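Local structure of FAA hydrolase family protein (Pseudomonas aeruginosa, 6J5Y) at residues A209-R212 against G213-M216; L98-A101 against E102-W106. The protein probably hydrolyses fumarylpyruvate, as a manganese-binding member of the fumarylacetoacetate hydrolase superfamily with a pocket that binds pyruvate beside the metal. All blocks are in the same frame, centred on the assembly; numbering follows the deposited sequence.

Contact 1 (A209-R212 against G213-M216); sequences AVER and GERM
Glu214 folds its side chain back over Glu211, so that its CG lies 3.6 Å from Glu211 CG and the two side chains cross at about a right angle. The backbone here makes a type II beta turn from Glu211 to Glu214, with Gly213 at its third position, where the backbone angles would press a CB against the preceding carbonyl. Glu214 N closes the turn by bonding to Glu211 O at 3.2 Å. A second, shorter bond runs the other way: Glu211 N gives its hydrogen to Glu214 OE1 at 2.8 Å, on the anti side of the carboxylate and 28° out of its plane. With CG beside its own backbone N and anti to the carbonyl carbon (chi1 -66°), the extended Glu214 side chain carries OE1 back to Glu211 N. The same OE1 rests 3.5 Å from Val210 CG2. That methyl also meets Met216 CG at 4.1 Å. Glu214 OE2 lies close to Asp164, a proximity that may raise the pKa of one of the acids. The turn leads from strand 208-209 into strand 215-220, with Val210 and Met216 packed on Val230 of strand 225-231 and, on strand 79-89, touching Tyr79 and Tyr81 respectively.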
ATOM      1  N   ALA A 209     -12.964   9.706   4.023  1.00 21.66           N
ATOM      2  CA  ALA A 209     -13.423   8.999   5.223  1.00 23.22           C
ATOM      3  C   ALA A 209     -14.319   7.836   4.799  1.00 24.32           C
ATOM      4  O   ALA A 209     -14.922   7.823   3.713  1.00 24.85           O
ATOM      5  CB  ALA A 209     -14.123   9.935   6.184  1.00 24.60           C
ATOM      6  N   VAL A 210     -14.352   6.848   5.651  1.00 22.28           N
ATOM      7  CA  VAL A 210     -15.217   5.666   5.475  1.00 26.08           C
ATOM      8  C   VAL A 210     -15.826   5.454   6.864  1.00 25.67           C
ATOM      9  O   VAL A 210     -15.136   5.804   7.845  1.00 24.74           O
ATOM     10  CB  VAL A 210     -14.337   4.543   4.894  1.00 28.22           C
ATOM     11  CG1 VAL A 210     -13.620   3.721   5.941  1.00 29.54           C
ATOM     12  CG2 VAL A 210     -15.086   3.670   3.919  1.00 32.06           C
ATOM     13  N   GLU A 211     -17.093   5.042   6.941  1.00 24.65           N
ATOM     14  CA  GLU A 211     -17.805   4.852   8.225  1.00 27.86           C
ATOM     15  C   GLU A 211     -18.183   3.376   8.364  1.00 24.81           C
ATOM     16  O   GLU A 211     -18.140   2.631   7.351  1.00 23.43           O
ATOM     17  CB  GLU A 211     -18.993   5.813   8.316  1.00 30.98           C
ATOM     18  CG  GLU A 211     -20.120   5.550   7.328  1.00 37.26           C
ATOM     19  CD  GLU A 211     -21.337   6.444   7.558  1.00 40.74           C
ATOM     20  OE1 GLU A 211     -22.187   6.542   6.662  1.00 41.48           O
ATOM     21  OE2 GLU A 211     -21.436   7.026   8.647  1.00 49.76           O
ATOM     22  N   ARG A 212     -18.480   2.940   9.577  1.00 25.26           N
ATOM     23  CA  ARG A 212     -18.836   1.519   9.828  1.00 29.82           C
ATOM     24  C   ARG A 212     -20.024   1.142   8.943  1.00 28.19           C
ATOM     25  O   ARG A 212     -20.989   1.940   8.849  1.00 24.20           O
ATOM     26  CB  ARG A 212     -19.173   1.243  11.295  1.00 33.90           C
ATOM     27  CG  ARG A 212     -18.154   1.793  12.282  1.00 38.54           C
ATOM     28  CD  ARG A 212     -18.747   2.910  13.109  1.00 45.38           C
ATOM     29  NE  ARG A 212     -19.013   2.468  14.464  1.00 49.18           N
ATOM     30  CZ  ARG A 212     -19.839   3.065  15.317  1.00 50.06           C
ATOM     31  NH1 ARG A 212     -20.522   4.144  14.968  1.00 48.22           N
ATOM     32  NH2 ARG A 212     -19.975   2.568  16.533  1.00 51.89           N
ATOM     33  N   GLY A 213     -19.979  -0.060   8.372  1.00 27.78           N
ATOM     34  CA  GLY A 213     -21.066  -0.595   7.534  1.00 28.14           C
ATOM     35  C   GLY A 213     -20.824  -0.361   6.062  1.00 26.37           C
ATOM     36  O   GLY A 213     -21.397  -1.116   5.285  1.00 29.44           O
ATOM     37  N   GLU A 214     -19.980   0.609   5.685  1.00 26.19           N
ATOM     38  CA  GLU A 214     -19.616   0.889   4.272  1.00 26.19           C
ATOM     39  C   GLU A 214     -18.659  -0.178   3.735  1.00 26.80           C
ATOM     40  O   GLU A 214     -17.769  -0.641   4.487  1.00 24.93           O
ATOM     41  CB  GLU A 214     -18.918   2.240   4.097  1.00 25.90           C
ATOM     42  CG  GLU A 214     -19.810   3.416   4.409  1.00 26.56           C
ATOM     43  CD  GLU A 214     -19.264   4.749   3.928  1.00 30.04           C
ATOM     44  OE1 GLU A 214     -18.184   5.147   4.390  1.00 26.63           O
ATOM     45  OE2 GLU A 214     -19.936   5.386   3.084  1.00 32.93           O
ATOM     46  N   ARG A 215     -18.782  -0.446   2.438  1.00 29.12           N
ATOM     47  CA  ARG A 215     -18.020  -1.466   1.684  1.00 32.39           C
ATOM     48  C   ARG A 215     -17.129  -0.731   0.687  1.00 30.33           C
ATOM     49  O   ARG A 215     -17.627   0.208   0.039  1.00 31.76           O
ATOM     50  CB  ARG A 215     -18.997  -2.394   0.956  1.00 39.00           C
ATOM     51  CG  ARG A 215     -18.721  -3.884   1.112  1.00 46.92           C
ATOM     52  CD  ARG A 215     -19.977  -4.684   0.812  1.00 53.88           C
ATOM     53  NE  ARG A 215     -20.104  -5.101  -0.581  1.00 59.17           N
ATOM     54  CZ  ARG A 215     -21.252  -5.262  -1.232  1.00 61.94           C
ATOM     55  NH1 ARG A 215     -21.247  -5.670  -2.489  1.00 64.68           N
ATOM     56  NH2 ARG A 215     -22.406  -4.989  -0.645  1.00 65.83           N
ATOM     57  N   MET A 216     -15.880  -1.166   0.546  1.00 29.56           N
ATOM     58  CA  MET A 216     -14.890  -0.614  -0.410  1.00 30.00           C
ATOM     59  C   MET A 216     -14.572  -1.712  -1.424  1.00 29.48           C
ATOM     60  O   MET A 216     -14.506  -2.882  -0.997  1.00 25.38           O
ATOM     61  CB  MET A 216     -13.588  -0.225   0.296  1.00 32.67           C
ATOM     62  CG  MET A 216     -13.678   1.036   1.136  1.00 36.92           C
ATOM     63  SD  MET A 216     -12.241   1.201   2.248  1.00 39.35           S
ATOM     64  CE  MET A 216     -12.645   0.016   3.529  1.00 37.78           C
TER

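Contact 2 (L98-A101 against E102-W106); sequences LEQA and EEHVW
Gln100 and His104 bring their flat ends together almost edge to edge, the amide and imidazole planes only 25° apart, where a short helical turn at 98-101, loosely hydrogen-bonded, runs through a 3-10 turn into strand 105-116. A pair four residues apart is thereby joined through its side chains as the helical winding ends. Gln100 NE2 approaches His104 NE2 to 2.7 Å, a short but weak hydrogen bond, bent to 127° at the hydrogen, in which the ring nitrogen accepts. The glutamine reaches it with CG held between its own backbone N and carbonyl carbon (chi1 61°) and the chain beyond extended. At the other ring nitrogen, His104 ND1 is hydrogen-bonded to Lys91 O, and the two bonds together should limit the rotation of the imidazole.

The backbone repeats the three-residue spacing of a 3-10 helix. His104 N bonds to Ala101 O at 2.9 Å, while Glu103 N makes a weak bond to Gln100 O. Around this turn the acids face other partners: Glu103 forms a salt bridge with Lys91 and Glu102 one with Arg155, while Ala101 touches Ser185 of helix 180-190. Gln100 O has a further neighbour in His104, whose CD2 comes within 3.2 Å of it, the oxygen lying in the plane of the ring at its edge.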
ATOM      1  N   LEU A  98      18.447   2.525 -11.736  1.00 25.71           N
ATOM      2  CA  LEU A  98      17.076   2.654 -12.315  1.00 26.81           C
ATOM      3  C   LEU A  98      16.846   1.576 -13.372  1.00 25.26           C
ATOM      4  O   LEU A  98      15.757   1.006 -13.398  1.00 24.55           O
ATOM      5  CB  LEU A  98      16.879   4.040 -12.934  1.00 28.09           C
ATOM      6  CG  LEU A  98      17.015   5.222 -11.973  1.00 29.47           C
ATOM      7  CD1 LEU A  98      16.914   6.534 -12.739  1.00 31.01           C
ATOM      8  CD2 LEU A  98      15.943   5.169 -10.890  1.00 31.04           C
ATOM      9  N   GLU A  99      17.856   1.274 -14.179  1.00 26.65           N
ATOM     10  CA  GLU A  99      17.742   0.333 -15.331  1.00 26.89           C
ATOM     11  C   GLU A  99      17.468  -1.111 -14.881  1.00 27.58           C
ATOM     12  O   GLU A  99      16.916  -1.864 -15.679  1.00 28.00           O
ATOM     13  CB  GLU A  99      19.008   0.411 -16.179  1.00 28.05           C
ATOM     14  CG  GLU A  99      19.190   1.767 -16.856  1.00 26.87           C
ATOM     15  CD  GLU A  99      19.896   2.799 -16.014  1.00 26.37           C
ATOM     16  OE1 GLU A  99      20.376   2.411 -14.952  1.00 26.37           O
ATOM     17  OE2 GLU A  99      19.975   3.997 -16.430  1.00 26.22           O
ATOM     18  N   GLN A 100      17.846  -1.526 -13.675  1.00 26.07           N
ATOM     19  CA  GLN A 100      17.598  -2.930 -13.224  1.00 26.52           C
ATOM     20  C   GLN A 100      16.592  -2.965 -12.058  1.00 26.02           C
ATOM     21  O   GLN A 100      16.346  -4.072 -11.542  1.00 29.34           O
ATOM     22  CB  GLN A 100      18.907  -3.619 -12.821  1.00 27.59           C
ATOM     23  CG  GLN A 100      19.641  -2.937 -11.673  1.00 27.12           C
ATOM     24  CD  GLN A 100      20.621  -3.848 -10.976  1.00 29.03           C
ATOM     25  OE1 GLN A 100      21.829  -3.865 -11.275  1.00 27.34           O
ATOM     26  NE2 GLN A 100      20.112  -4.609 -10.020  1.00 25.28           N
ATOM     27  N   ALA A 101      16.035  -1.822 -11.646  1.00 25.64           N
ATOM     28  CA  ALA A 101      15.254  -1.678 -10.390  1.00 26.02           C
ATOM     29  C   ALA A 101      14.016  -2.583 -10.417  1.00 25.36           C
ATOM     30  O   ALA A 101      13.780  -3.319  -9.460  1.00 21.71           O
ATOM     31  CB  ALA A 101      14.876  -0.240 -10.199  1.00 25.98           C
ATOM     32  N   GLU A 102      13.244  -2.544 -11.496  1.00 28.48           N
ATOM     33  CA  GLU A 102      12.011  -3.362 -11.632  1.00 28.62           C
ATOM     34  C   GLU A 102      12.346  -4.847 -11.633  1.00 28.18           C
ATOM     35  O   GLU A 102      11.464  -5.634 -11.272  1.00 27.62           O
ATOM     36  CB  GLU A 102      11.275  -3.032 -12.916  1.00 30.03           C
ATOM     37  CG  GLU A 102      10.336  -1.871 -12.741  1.00 32.28           C
ATOM     38  CD  GLU A 102       9.931  -1.257 -14.058  1.00 35.91           C
ATOM     39  OE1 GLU A 102       8.752  -0.949 -14.203  1.00 36.45           O
ATOM     40  OE2 GLU A 102      10.817  -1.099 -14.932  1.00 37.77           O
ATOM     41  N   GLU A 103      13.576  -5.218 -11.995  1.00 30.13           N
ATOM     42  CA  GLU A 103      14.019  -6.631 -11.966  1.00 30.89           C
ATOM     43  C   GLU A 103      14.019  -7.136 -10.513  1.00 30.74           C
ATOM     44  O   GLU A 103      13.946  -8.383 -10.316  1.00 29.63           O
ATOM     45  CB  GLU A 103      15.396  -6.805 -12.601  1.00 38.47           C
ATOM     46  CG  GLU A 103      15.760  -8.261 -12.831  1.00 45.77           C
ATOM     47  CD  GLU A 103      16.879  -8.803 -11.957  1.00 53.91           C
ATOM     48  OE1 GLU A 103      18.048  -8.413 -12.182  1.00 57.94           O
ATOM     49  OE2 GLU A 103      16.589  -9.635 -11.068  1.00 60.99           O
ATOM     50  N   HIS A 104      14.048  -6.238  -9.520  1.00 25.22           N
ATOM     51  CA  HIS A 104      14.027  -6.637  -8.079  1.00 25.27           C
ATOM     52  C   HIS A 104      12.593  -6.925  -7.622  1.00 23.71           C
ATOM     53  O   HIS A 104      12.428  -7.457  -6.509  1.00 23.59           O
ATOM     54  CB  HIS A 104      14.713  -5.570  -7.210  1.00 24.63           C
ATOM     55  CG  HIS A 104      16.180  -5.543  -7.479  1.00 28.16           C
ATOM     56  ND1 HIS A 104      17.124  -5.958  -6.548  1.00 27.24           N
ATOM     57  CD2 HIS A 104      16.858  -5.244  -8.614  1.00 27.10           C
ATOM     58  CE1 HIS A 104      18.333  -5.868  -7.089  1.00 29.26           C
ATOM     59  NE2 HIS A 104      18.195  -5.441  -8.366  1.00 27.63           N
ATOM     60  N   VAL A 105      11.595  -6.584  -8.437  1.00 22.11           N
ATOM     61  CA  VAL A 105      10.161  -6.718  -8.058  1.00 21.58           C
ATOM     62  C   VAL A 105       9.680  -8.081  -8.531  1.00 22.57           C
ATOM     63  O   VAL A 105       9.532  -8.262  -9.749  1.00 22.61           O
ATOM     64  CB  VAL A 105       9.309  -5.575  -8.619  1.00 21.73           C
ATOM     65  CG1 VAL A 105       7.841  -5.758  -8.293  1.00 23.40           C
ATOM     66  CG2 VAL A 105       9.797  -4.225  -8.119  1.00 21.69           C
ATOM     67  N   TRP A 106       9.408  -8.971  -7.582  1.00 22.07           N
ATOM     68  CA  TRP A 106       8.898 -10.340  -7.836  1.00 23.59           C
ATOM     69  C   TRP A 106       7.436 -10.312  -8.304  1.00 23.24           C
ATOM     70  O   TRP A 106       7.006 -11.294  -8.974  1.00 25.32           O
ATOM     71  CB  TRP A 106       9.020 -11.192  -6.578  1.00 24.18           C
ATOM     72  CG  TRP A 106       8.840 -12.636  -6.898  1.00 24.98           C
ATOM     73  CD1 TRP A 106       9.797 -13.492  -7.342  1.00 25.16           C
ATOM     74  CD2 TRP A 106       7.616 -13.388  -6.839  1.00 26.28           C
ATOM     75  NE1 TRP A 106       9.258 -14.732  -7.555  1.00 28.45           N
ATOM     76  CE2 TRP A 106       7.919 -14.696  -7.267  1.00 27.20           C
ATOM     77  CE3 TRP A 106       6.303 -13.092  -6.475  1.00 26.02           C
ATOM     78  CZ2 TRP A 106       6.960 -15.702  -7.327  1.00 26.49           C
ATOM     79  CZ3 TRP A 106       5.353 -14.088  -6.533  1.00 26.57           C
ATOM     80  CH2 TRP A 106       5.683 -15.378  -6.944  1.00 25.06           C
TER

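In the fold
From the N terminus, contact 2 comes first: after strand 79-89 the chain winds through 98-101 and a 3-10 turn before entering strand 105-116, which returns antiparallel to strand 79-89. Contact 1 follows about a hundred residues later, turning the chain from strand 208-209, a partner of strand 79-89 in the larger mixed sheet, into strand 215-220 of the second mixed sheet. The two are thus in series, neither enclosing nor crossing the other. Their centres lie about 36 Å apart on opposite sides of the chain's centre, yet strand 79-89 relates them: it pairs with the strand leaving contact 2 and with the strand entering contact 1. This strand also carries Glu82 and Glu84, which bind manganese.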